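PDB 1W23: phosphoserine aminotransferase, which catalyses the reversible, pyridoxal-phosphate-dependent transfer of an amino group between phosphoserine and 2-oxoglutarate, a step of serine biosynthesis, and acts likewise on phosphohydroxythreonine. Local coordinates for residues L56-L60 with L251-K255; D66-L72 with T204-K210; M82-N86 with M223-H229; N160-I164 with N185-M189. One frame throughout, in Å; residues are numbered along the deposited sequence. Where two conformers were deposited one is given.

Contact 1 (L56-L60 with L251-K255); sequences LLREL and LDWIK
Two helices of this fold type I aminotransferase, 44-61 and 241-256, pack side by side and run the same way: the axes of the segments Leu56-Leu60 and Leu251-Lys255 approach to 10.1 Å and cross at +29°. Both are regular alpha helix, with Leu60 N bonded to Leu56 O at 2.9 Å and Lys255 N to Leu251 O at 3.0 Å. The register sets Leu56 beside Leu251 (CA-CA 6.3 Å) and, one turn later, Leu60 beside Lys255 (6.9 Å). Leu251 (mt) is the most covered residue. Its CB meets Leu56 CB at 3.9 Å, its CD1 lies 3.6 Å from Leu57 CG, and its CD2 reaches Leu60 CD1 at 4.0 Å, so one branched side chain fills the space between three others. Leu56 (mt) extends CD2 to Lys255 CD at 3.8 Å. Leu60 (mt) fits its CD2 between Ile254 CG2 (4.3 Å) and Lys255 CA (3.8 Å). Leucine suits these places because its branched, apolar end can fill the space between the helices. Leu57 also touches Ile69 and Phe71 of strand 67-72, linking the pair to the sheet, while Asp252 is held by a salt bridge to Arg21. At the solvent margin the all-trans Lys255 lays its methylenes against Leu56 and Leu60 and carries its charge across to the other helix, where NZ forms a salt bridge with Glu59 OE1 at 2.8 Å.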
# COMPACT_ATOMS: atom_id res chain seq x y z
N LEU A 56 -13.13 14.77 -6.03
CA LEU A 56 -12.49 15.13 -7.29
C LEU A 56 -12.71 14.01 -8.29
O LEU A 56 -13.04 14.26 -9.46
CB LEU A 56 -11.01 15.40 -7.08
CG LEU A 56 -10.66 16.72 -6.43
CD1 LEU A 56 -9.22 16.79 -5.93
CD2 LEU A 56 -10.90 17.84 -7.44
N LEU A 57 -12.52 12.74 -7.89
CA LEU A 57 -12.78 11.66 -8.83
C LEU A 57 -14.23 11.64 -9.33
O LEU A 57 -14.52 11.45 -10.50
CB LEU A 57 -12.49 10.29 -8.16
CG LEU A 57 -11.05 9.82 -8.26
CD1 LEU A 57 -10.67 8.79 -7.21
CD2 LEU A 57 -10.80 9.24 -9.65
N ARG A 58 -15.14 11.89 -8.37
CA ARG A 58 -16.56 11.91 -8.68
C ARG A 58 -16.91 12.96 -9.68
O ARG A 58 -17.65 12.72 -10.63
CB ARG A 58 -17.31 12.12 -7.39
CG ARG A 58 -18.78 12.10 -7.51
CD ARG A 58 -19.51 11.98 -6.15
NE ARG A 58 -19.11 10.78 -5.36
CZ ARG A 58 -19.65 9.58 -5.60
NH1 ARG A 58 -20.58 9.27 -6.49
NH2 ARG A 58 -19.26 8.52 -4.86
N GLU A 59 -16.37 14.17 -9.48
CA GLU A 59 -16.61 15.28 -10.41
C GLU A 59 -15.97 14.97 -11.76
O GLU A 59 -16.59 15.20 -12.82
CB GLU A 59 -16.03 16.60 -9.83
CG GLU A 59 -16.10 17.81 -10.70
CD GLU A 59 -15.44 19.06 -10.11
OE1 GLU A 59 -14.83 19.00 -9.01
OE2 GLU A 59 -15.50 20.03 -10.88
N LEU A 60 -14.72 14.53 -11.78
CA LEU A 60 -13.97 14.40 -13.00
C LEU A 60 -14.51 13.31 -13.88
O LEU A 60 -14.51 13.49 -15.12
CB LEU A 60 -12.49 14.18 -12.69
CG LEU A 60 -11.75 15.38 -12.17
CD1 LEU A 60 -10.40 14.98 -11.56
CD2 LEU A 60 -11.54 16.41 -13.28
N LEU A 251 -5.24 14.62 -9.02
CA LEU A 251 -6.60 14.92 -9.48
C LEU A 251 -6.85 16.43 -9.53
O LEU A 251 -7.53 16.92 -10.43
CB LEU A 251 -7.63 14.24 -8.58
CG LEU A 251 -7.61 12.71 -8.54
CD1 LEU A 251 -8.47 12.21 -7.40
CD2 LEU A 251 -8.11 12.17 -9.86
N ASP A 252 -6.32 17.18 -8.58
CA ASP A 252 -6.44 18.66 -8.62
C ASP A 252 -5.80 19.18 -9.91
O ASP A 252 -6.36 20.11 -10.53
CB ASP A 252 -5.78 19.30 -7.41
CG ASP A 252 -6.69 19.65 -6.26
OD1 ASP A 252 -7.86 20.00 -6.52
OD2 ASP A 252 -6.20 19.60 -5.11
N TRP A 253 -4.67 18.65 -10.32
CA TRP A 253 -4.02 19.07 -11.57
C TRP A 253 -4.87 18.69 -12.77
O TRP A 253 -5.05 19.52 -13.69
CB TRP A 253 -2.61 18.44 -11.62
CG TRP A 253 -1.96 18.59 -12.94
CD1 TRP A 253 -1.29 19.68 -13.40
CD2 TRP A 253 -1.92 17.62 -13.99
NE1 TRP A 253 -0.82 19.46 -14.68
CE2 TRP A 253 -1.20 18.18 -15.06
CE3 TRP A 253 -2.39 16.32 -14.16
CZ2 TRP A 253 -0.94 17.52 -16.26
CZ3 TRP A 253 -2.15 15.65 -15.34
CH2 TRP A 253 -1.43 16.25 -16.37
N ILE A 254 -5.43 17.49 -12.84
CA ILE A 254 -6.29 17.13 -13.94
C ILE A 254 -7.43 18.13 -14.06
O ILE A 254 -7.79 18.58 -15.15
CB ILE A 254 -6.80 15.68 -13.84
CG1 ILE A 254 -5.64 14.66 -13.85
CG2 ILE A 254 -7.78 15.37 -14.97
CD1 ILE A 254 -6.09 13.22 -13.60
N LYS A 255 -8.07 18.43 -12.92
CA LYS A 255 -9.17 19.38 -12.92
C LYS A 255 -8.70 20.74 -13.41
O LYS A 255 -9.40 21.38 -14.23
CB LYS A 255 -9.77 19.47 -11.49
CG LYS A 255 -10.89 20.52 -11.40
CD LYS A 255 -11.63 20.47 -10.09
CE LYS A 255 -12.64 21.58 -9.95
NZ LYS A 255 -13.42 21.43 -8.69

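Contact 2 (D66-L72 with T204-K210); sequences DYQILFL and TVVIVKK
At one edge of the seven-stranded mixed sheet of the fold type I domain, strand 67-72 pairs antiparallel with strand 204-209 (axes 4.6 Å apart, 158°). Asp66, still in a loop, accepts Lys210 N on its O (3.0 Å), and its OD2 forms a salt bridge with Lys209 NZ (3.2 Å). Tyr67 (chi1 m) faces Lys209 in a non-hydrogen-bonded pair; Lys209 CB sits 4.1 Å from the ring centroid in a CH-pi contact, and the phenol OH bonds Phe187 O. Gln68 pairs with Val208 through two bonds, N to O, each 2.9 Å. Ile69 lies opposite Ile207 (CG1-CG1 4.5 Å), on the side of Tyr67 and Phe71. Leu70 N donates to Val206 O (2.7 Å), Val206 N to Leu70 O (3.0 Å). Phe71 offers its ring edge to Val205 CG2 (CD2 4.2 Å away). Valine and isoleucine favour extended backbone and, with leucine, fill the buried middle of both faces. Near the cofactor end, Leu72 N bonds Thr204 O (2.9 Å), and Thr204 N returns to Leu72 O (2.8 Å).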
# COMPACT_ATOMS: atom_id res chain seq x y z
N ASP A 66 -25.04 6.51 -6.83
CA ASP A 66 -25.23 5.13 -6.36
C ASP A 66 -23.96 4.30 -6.50
O ASP A 66 -23.99 3.10 -6.28
CB ASP A 66 -26.44 4.50 -7.04
CG ASP A 66 -26.38 4.39 -8.53
OD1 ASP A 66 -25.77 5.20 -9.24
OD2 ASP A 66 -26.99 3.49 -9.11
N TYR A 67 -22.83 4.95 -6.78
CA TYR A 67 -21.49 4.31 -6.76
C TYR A 67 -20.68 4.91 -5.63
O TYR A 67 -20.86 6.09 -5.29
CB TYR A 67 -20.71 4.55 -8.07
CG TYR A 67 -21.27 3.85 -9.27
CD1 TYR A 67 -22.48 4.21 -9.86
CD2 TYR A 67 -20.57 2.80 -9.86
CE1 TYR A 67 -22.96 3.55 -10.97
CE2 TYR A 67 -21.05 2.15 -10.97
CZ TYR A 67 -22.24 2.52 -11.53
OH TYR A 67 -22.77 1.88 -12.63
N GLN A 68 -19.81 4.07 -5.05
CA GLN A 68 -18.86 4.51 -4.00
C GLN A 68 -17.44 4.32 -4.55
O GLN A 68 -17.16 3.43 -5.36
CB GLN A 68 -19.05 3.79 -2.71
CG GLN A 68 -18.21 4.41 -1.54
CD GLN A 68 -18.59 3.90 -0.20
OE1 GLN A 68 -17.72 3.63 0.69
NE2 GLN A 68 -19.89 3.73 -0.03
N ILE A 69 -16.54 5.17 -4.08
CA ILE A 69 -15.14 5.16 -4.43
C ILE A 69 -14.36 4.55 -3.27
O ILE A 69 -14.44 5.12 -2.17
CB ILE A 69 -14.67 6.58 -4.75
CG1 ILE A 69 -15.47 7.17 -5.93
CG2 ILE A 69 -13.17 6.64 -5.02
CD1 ILE A 69 -15.41 8.69 -5.96
N LEU A 70 -13.66 3.48 -3.50
CA LEU A 70 -12.81 2.82 -2.51
C LEU A 70 -11.36 3.10 -2.83
O LEU A 70 -10.96 3.13 -4.00
CB LEU A 70 -13.04 1.33 -2.47
CG LEU A 70 -14.48 0.86 -2.33
CD1 LEU A 70 -14.53 -0.67 -2.35
CD2 LEU A 70 -15.13 1.35 -1.06
N PHE A 71 -10.55 3.23 -1.77
CA PHE A 71 -9.10 3.36 -1.84
C PHE A 71 -8.53 2.16 -1.08
O PHE A 71 -8.57 2.13 0.14
CB PHE A 71 -8.60 4.64 -1.23
CG PHE A 71 -9.11 5.92 -1.88
CD1 PHE A 71 -9.42 7.01 -1.12
CD2 PHE A 71 -9.26 6.02 -3.27
CE1 PHE A 71 -9.88 8.18 -1.70
CE2 PHE A 71 -9.74 7.20 -3.83
CZ PHE A 71 -10.02 8.29 -3.06
N LEU A 72 -7.99 1.18 -1.82
CA LEU A 72 -7.52 -0.09 -1.25
C LEU A 72 -6.04 -0.26 -1.48
O LEU A 72 -5.47 0.24 -2.46
CB LEU A 72 -8.28 -1.26 -1.87
CG LEU A 72 -9.80 -1.19 -1.70
CD1 LEU A 72 -10.41 -2.46 -2.28
CD2 LEU A 72 -10.22 -1.02 -0.26
N THR A 204 -4.98 1.59 -4.82
CA THR A 204 -5.79 1.09 -5.92
C THR A 204 -7.16 1.72 -5.77
O THR A 204 -7.79 1.67 -4.69
CB THR A 204 -5.87 -0.44 -5.87
OG1 THR A 204 -4.53 -0.97 -5.95
CG2 THR A 204 -6.64 -1.02 -7.03
N VAL A 205 -7.64 2.37 -6.83
CA VAL A 205 -8.98 2.97 -6.86
C VAL A 205 -9.98 1.94 -7.36
O VAL A 205 -9.76 1.28 -8.39
CB VAL A 205 -8.99 4.22 -7.77
CG1 VAL A 205 -10.40 4.75 -7.97
CG2 VAL A 205 -8.04 5.27 -7.22
N VAL A 206 -11.05 1.73 -6.60
CA VAL A 206 -12.10 0.83 -6.97
C VAL A 206 -13.43 1.63 -6.92
O VAL A 206 -13.80 2.10 -5.86
CB VAL A 206 -12.17 -0.40 -6.06
CG1 VAL A 206 -13.23 -1.39 -6.54
CG2 VAL A 206 -10.80 -1.09 -5.98
N ILE A 207 -14.08 1.75 -8.09
CA ILE A 207 -15.37 2.43 -8.20
C ILE A 207 -16.43 1.36 -8.33
O ILE A 207 -16.37 0.57 -9.26
CB ILE A 207 -15.37 3.41 -9.38
CG1 ILE A 207 -14.28 4.47 -9.32
CG2 ILE A 207 -16.75 4.03 -9.51
CD1 ILE A 207 -13.93 5.10 -10.64
N VAL A 208 -17.35 1.28 -7.37
CA VAL A 208 -18.24 0.16 -7.24
C VAL A 208 -19.70 0.62 -7.17
O VAL A 208 -20.03 1.58 -6.46
CB VAL A 208 -18.04 -0.65 -5.92
CG1 VAL A 208 -16.67 -1.26 -5.86
CG2 VAL A 208 -18.25 0.17 -4.65
N LYS A 209 -20.57 -0.05 -7.89
CA LYS A 209 -22.01 0.16 -7.75
C LYS A 209 -22.39 -0.42 -6.39
O LYS A 209 -22.22 -1.61 -6.15
CB LYS A 209 -22.76 -0.51 -8.90
CG LYS A 209 -24.23 -0.11 -8.96
CD LYS A 209 -24.82 -0.57 -10.30
CE LYS A 209 -26.32 -0.21 -10.41
NZ LYS A 209 -26.38 1.10 -11.13
N LYS A 210 -22.84 0.44 -5.46
CA LYS A 210 -22.92 0.05 -4.06
C LYS A 210 -23.76 -1.19 -3.85
O LYS A 210 -23.35 -2.08 -3.08
CB LYS A 210 -23.51 1.21 -3.24
CG LYS A 210 -22.69 2.45 -3.33
CD LYS A 210 -23.19 3.53 -2.40
CE LYS A 210 -23.39 4.95 -2.89
NZ LYS A 210 -23.68 5.76 -1.64
O HOH W 1 -25.05 0.32 -14.03

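Contact 3 (M82-N86 with M223-H229); sequences MLPMN and MLQYATH
At the dimer interface near the cofactor site, Asn86 of helix 75-87 bonds the backbone on either side of the N-cap residue of helix 226-231. Residues Met82-Asn86 are helical, kinked at Pro84, whose nitrogen has no proton to give to the preceding turn. Across from them, Met223 and Leu224 end a 3-10 segment, Gln225 (-87/126) occupies the N-cap position, and the helix begins at Tyr226. Asn86 (chi1 m) suits its place because a carboxamide both donates and accepts: ND2 bonds Leu224 O at 2.8 Å and its own helix's Met82 O at 2.9 Å, while OD1 takes Tyr226 N at 3.0 Å. A water donates to OD1 (2.8 Å) and accepts from Ala227 N (2.9 Å), so Asn86 serves two amides of the first helical turn. Met82, extended (ttt), is the most covered residue. Its flexible thioether makes a Met-aromatic contact with Tyr226, SD lying 4.4 Å from the ring centroid, and CE stands 3.9 Å over the ring face as a CH-pi partner. The phenol OH bonds Gln79. His229 NE2 ties back to Met223 O at 2.8 Å, and Met85 SD packs on Leu224 CD1 (3.9 Å). Leu224 also meets Leu224 of the second subunit, and Met223 meets Gly74 of that subunit, beside the cofactor-pocket residue Gly75. Such closeness of subunit boundary and cofactor is typical of fold type I aminotransferases, whose active sites lie at the dimer interface.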
# COMPACT_ATOMS: atom_id res chain seq x y z
N MET A 82 -9.81 -10.51 -5.40
CA MET A 82 -10.89 -10.00 -4.59
C MET A 82 -12.20 -9.99 -5.35
O MET A 82 -13.25 -10.29 -4.79
CB MET A 82 -10.45 -8.64 -4.03
CG MET A 82 -11.31 -8.13 -2.91
SD MET A 82 -10.62 -6.64 -2.22
CE MET A 82 -11.89 -6.04 -1.15
N LEU A 83 -12.16 -9.67 -6.64
CA LEU A 83 -13.40 -9.63 -7.44
C LEU A 83 -14.10 -10.97 -7.46
O LEU A 83 -15.26 -11.09 -7.01
CB LEU A 83 -13.09 -9.07 -8.84
CG LEU A 83 -14.17 -9.44 -9.94
CD1 LEU A 83 -15.42 -8.68 -9.68
CD2 LEU A 83 -13.63 -9.24 -11.34
N PRO A 84 -13.46 -12.08 -7.91
CA PRO A 84 -14.18 -13.37 -7.88
C PRO A 84 -14.47 -13.84 -6.47
O PRO A 84 -15.49 -14.48 -6.22
CB PRO A 84 -13.25 -14.30 -8.66
CG PRO A 84 -11.88 -13.64 -8.60
CD PRO A 84 -12.21 -12.19 -8.66
N MET A 85 -13.62 -13.51 -5.49
CA MET A 85 -13.96 -13.92 -4.10
C MET A 85 -15.29 -13.35 -3.64
O MET A 85 -16.01 -13.96 -2.89
CB MET A 85 -13.00 -13.35 -3.05
CG MET A 85 -11.74 -14.15 -2.95
SD MET A 85 -10.69 -13.44 -1.68
CE MET A 85 -9.30 -14.55 -1.79
N ASN A 86 -15.65 -12.17 -4.12
CA ASN A 86 -16.89 -11.53 -3.74
C ASN A 86 -18.04 -11.84 -4.66
O ASN A 86 -19.16 -11.92 -4.15
CB ASN A 86 -16.70 -10.00 -3.62
CG ASN A 86 -15.96 -9.59 -2.37
OD1 ASN A 86 -16.58 -9.11 -1.40
ND2 ASN A 86 -14.63 -9.78 -2.34
N MET A 223 -10.83 -8.43 5.53
CA MET A 223 -10.10 -7.45 4.68
C MET A 223 -10.41 -7.69 3.21
O MET A 223 -10.15 -6.76 2.41
CB MET A 223 -8.58 -7.56 4.89
CG MET A 223 -8.03 -6.77 6.08
SD MET A 223 -8.18 -4.97 5.87
CE MET A 223 -6.97 -4.65 4.60
N LEU A 224 -10.91 -8.85 2.81
CA LEU A 224 -11.13 -9.22 1.42
C LEU A 224 -12.58 -9.04 0.99
O LEU A 224 -12.87 -9.33 -0.19
CB LEU A 224 -10.61 -10.62 1.12
CG LEU A 224 -9.07 -10.72 1.22
CD1 LEU A 224 -8.62 -12.15 1.36
CD2 LEU A 224 -8.46 -10.06 -0.01
N GLN A 225 -13.44 -8.57 1.85
CA GLN A 225 -14.84 -8.21 1.52
C GLN A 225 -14.94 -6.79 1.03
O GLN A 225 -14.52 -5.90 1.76
CB GLN A 225 -15.78 -8.38 2.74
CG GLN A 225 -15.82 -9.78 3.25
CD GLN A 225 -16.96 -10.06 4.13
OE1 GLN A 225 -17.86 -9.23 4.27
NE2 GLN A 225 -16.90 -11.24 4.67
N TYR A 226 -15.53 -6.56 -0.14
CA TYR A 226 -15.80 -5.15 -0.48
C TYR A 226 -16.68 -4.48 0.57
O TYR A 226 -16.50 -3.29 0.85
CB TYR A 226 -16.43 -4.97 -1.87
CG TYR A 226 -15.46 -5.35 -2.96
CD1 TYR A 226 -15.58 -6.54 -3.65
CD2 TYR A 226 -14.40 -4.53 -3.31
CE1 TYR A 226 -14.68 -6.89 -4.64
CE2 TYR A 226 -13.48 -4.89 -4.29
CZ TYR A 226 -13.63 -6.09 -4.97
OH TYR A 226 -12.76 -6.48 -5.93
N ALA A 227 -17.64 -5.22 1.15
CA ALA A 227 -18.54 -4.64 2.14
C ALA A 227 -17.78 -4.02 3.29
O ALA A 227 -18.22 -2.96 3.82
CB ALA A 227 -19.54 -5.71 2.60
N THR A 228 -16.68 -4.57 3.74
CA THR A 228 -15.89 -4.01 4.85
C THR A 228 -15.47 -2.61 4.53
O THR A 228 -15.57 -1.69 5.36
CB THR A 228 -14.66 -4.92 5.09
OG1 THR A 228 -15.11 -6.21 5.50
CG2 THR A 228 -13.72 -4.34 6.12
N HIS A 229 -14.96 -2.44 3.32
CA HIS A 229 -14.39 -1.17 2.91
C HIS A 229 -15.48 -0.16 2.54
O HIS A 229 -15.33 1.04 2.77
CB HIS A 229 -13.40 -1.39 1.75
CG HIS A 229 -12.32 -2.36 2.20
ND1 HIS A 229 -11.35 -1.96 3.11
CD2 HIS A 229 -12.15 -3.67 1.89
CE1 HIS A 229 -10.59 -3.03 3.32
NE2 HIS A 229 -11.02 -4.07 2.60
O HOH W 2 -18.47 -7.81 0.29

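Contact 4 (N160-I164 with N185-M189); sequences NFPEI and NQFGM
Residues Asn160-Ile164 form an extended loop without regular secondary structure, with Phe161 (-126/147) and Pro162 (-74/152) in the beta and polyproline regions. Opposite, Asn185 and Gln186 (-71/-15) are 3-10, and Phe187 (-116/147) is extended. The CA atoms of Glu163 and Gln186, the nearest pair, stand 6.7 Å apart, too far for direct backbone pairing. Gln186 (chi1 m, chi2 t) spans the gap. Its NE2 donates to Phe161 O at 3.2 Å, and a water that donates to its OE1 (2.8 Å) accepts from Phe161 N (2.9 Å); a carboxamide can thus satisfy both polar backbone atoms of one residue. A second water donates to Pro162 O and Gln186 O, both at 2.8 Å, and accepts from Ile164 N at 3.0 Å, so it links the two backbones. Beside this polar bridge Phe161 and Phe187 (both chi1 m) make a T-shaped stack, with Phe187's edge toward Phe161's face, centroids 5.1 Å apart, planes at 76°, and CZ of Phe187 3.5 Å from CG of Phe161. Phenylalanine suits both places because a ring edge can pack against a ring face without any polar partner. The contact joins two connections of the central sheet: Phe161 rests on Ile147 of strand 142-148, Phe187 covers Leu169 and Ala171 of strand 169-172, and Gly188 bonds Leu169 and Lys209 where the chain enters strand 189-193.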
# COMPACT_ATOMS: atom_id res chain seq x y z
N ASN A 160 -14.57 2.09 -27.13
CA ASN A 160 -15.88 2.25 -26.48
C ASN A 160 -16.15 0.92 -25.80
O ASN A 160 -15.30 0.00 -25.89
CB ASN A 160 -16.96 2.68 -27.47
CG ASN A 160 -16.86 1.85 -28.73
OD1 ASN A 160 -16.92 0.62 -28.62
ND2 ASN A 160 -16.69 2.49 -29.88
N PHE A 161 -17.24 0.82 -25.09
CA PHE A 161 -17.48 -0.31 -24.20
C PHE A 161 -18.79 -0.94 -24.52
O PHE A 161 -19.76 -0.28 -24.88
CB PHE A 161 -17.44 0.17 -22.73
CG PHE A 161 -16.06 0.68 -22.37
CD1 PHE A 161 -15.82 2.00 -22.16
CD2 PHE A 161 -15.00 -0.21 -22.26
CE1 PHE A 161 -14.53 2.44 -21.87
CE2 PHE A 161 -13.72 0.23 -21.95
CZ PHE A 161 -13.48 1.57 -21.71
N PRO A 162 -18.87 -2.25 -24.33
CA PRO A 162 -20.14 -2.92 -24.68
C PRO A 162 -21.24 -2.65 -23.70
O PRO A 162 -21.02 -2.40 -22.51
CB PRO A 162 -19.66 -4.36 -24.63
CG PRO A 162 -18.60 -4.43 -23.59
CD PRO A 162 -17.84 -3.13 -23.78
N GLU A 163 -22.48 -2.70 -24.19
CA GLU A 163 -23.70 -2.63 -23.42
C GLU A 163 -24.05 -4.05 -23.04
O GLU A 163 -24.46 -4.84 -23.89
CB GLU A 163 -24.84 -2.07 -24.29
CG GLU A 163 -26.11 -1.84 -23.50
CD GLU A 163 -26.97 -0.69 -23.97
OE1 GLU A 163 -28.20 -0.84 -23.76
OE2 GLU A 163 -26.45 0.32 -24.50
N ILE A 164 -23.92 -4.33 -21.76
CA ILE A 164 -24.05 -5.63 -21.08
C ILE A 164 -25.22 -5.49 -20.13
O ILE A 164 -25.17 -4.51 -19.36
CB ILE A 164 -22.69 -5.96 -20.40
CG1 ILE A 164 -21.60 -5.98 -21.51
CG2 ILE A 164 -22.49 -7.19 -19.58
CD1 ILE A 164 -21.86 -7.03 -22.57
N ASN A 185 -21.83 4.52 -15.62
CA ASN A 185 -22.98 3.64 -15.43
C ASN A 185 -23.01 2.45 -16.37
O ASN A 185 -23.90 1.59 -16.20
CB ASN A 185 -24.23 4.49 -15.44
CG ASN A 185 -24.63 5.00 -16.76
OD1 ASN A 185 -24.11 4.64 -17.80
ND2 ASN A 185 -25.62 5.87 -16.58
N GLN A 186 -22.09 2.32 -17.33
CA GLN A 186 -21.99 1.06 -18.08
C GLN A 186 -21.43 -0.06 -17.24
O GLN A 186 -21.49 -1.25 -17.68
CB GLN A 186 -21.09 1.27 -19.33
CG GLN A 186 -21.64 2.16 -20.40
CD GLN A 186 -20.86 2.14 -21.73
OE1 GLN A 186 -19.82 2.75 -21.91
NE2 GLN A 186 -21.36 1.38 -22.70
N PHE A 187 -20.82 0.23 -16.08
CA PHE A 187 -20.03 -0.72 -15.31
C PHE A 187 -20.64 -1.01 -13.95
O PHE A 187 -21.16 -0.10 -13.29
CB PHE A 187 -18.63 -0.14 -15.07
CG PHE A 187 -17.89 0.07 -16.40
CD1 PHE A 187 -17.99 1.27 -17.10
CD2 PHE A 187 -17.12 -0.92 -16.97
CE1 PHE A 187 -17.35 1.43 -18.32
CE2 PHE A 187 -16.52 -0.78 -18.18
CZ PHE A 187 -16.62 0.40 -18.88
N GLY A 188 -20.46 -2.23 -13.50
CA GLY A 188 -20.68 -2.55 -12.11
C GLY A 188 -19.51 -2.22 -11.20
O GLY A 188 -19.69 -1.89 -10.03
N MET A 189 -18.30 -2.34 -11.77
CA MET A 189 -17.08 -2.04 -11.01
C MET A 189 -15.98 -1.68 -11.98
O MET A 189 -15.83 -2.34 -13.05
CB MET A 189 -16.73 -3.24 -10.14
CG MET A 189 -15.51 -3.00 -9.29
SD MET A 189 -15.16 -4.35 -8.15
CE MET A 189 -13.50 -4.70 -8.78
O HOH W 3 -18.84 3.22 -24.49
O HOH W 4 -22.50 -2.21 -20.14

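Overall arrangement
Followed from the N terminus, the chain reaches its first contact in helix 44-61, where contact 1 closes the longest loop, to helix 241-256; the other three contacts all fall within that span. Strand 67-72 follows at once and joins strand 204-209 in contact 2. Helix 75-87 comes next, and contact 3 takes it to residues 223-229, beyond the end of contact 2, so contacts 2 and 3 cross. The shortest loop, contact 4, lies within both. Contact 2 is the hub: Leu57 of contact 1 packs on Phe71, Leu72 touches Met82 and His229 of contact 3, and Tyr67 bonds Phe187 of contact 4. Contacts 1 to 3 gather at the sheet edge, contact 4 against its middle strands.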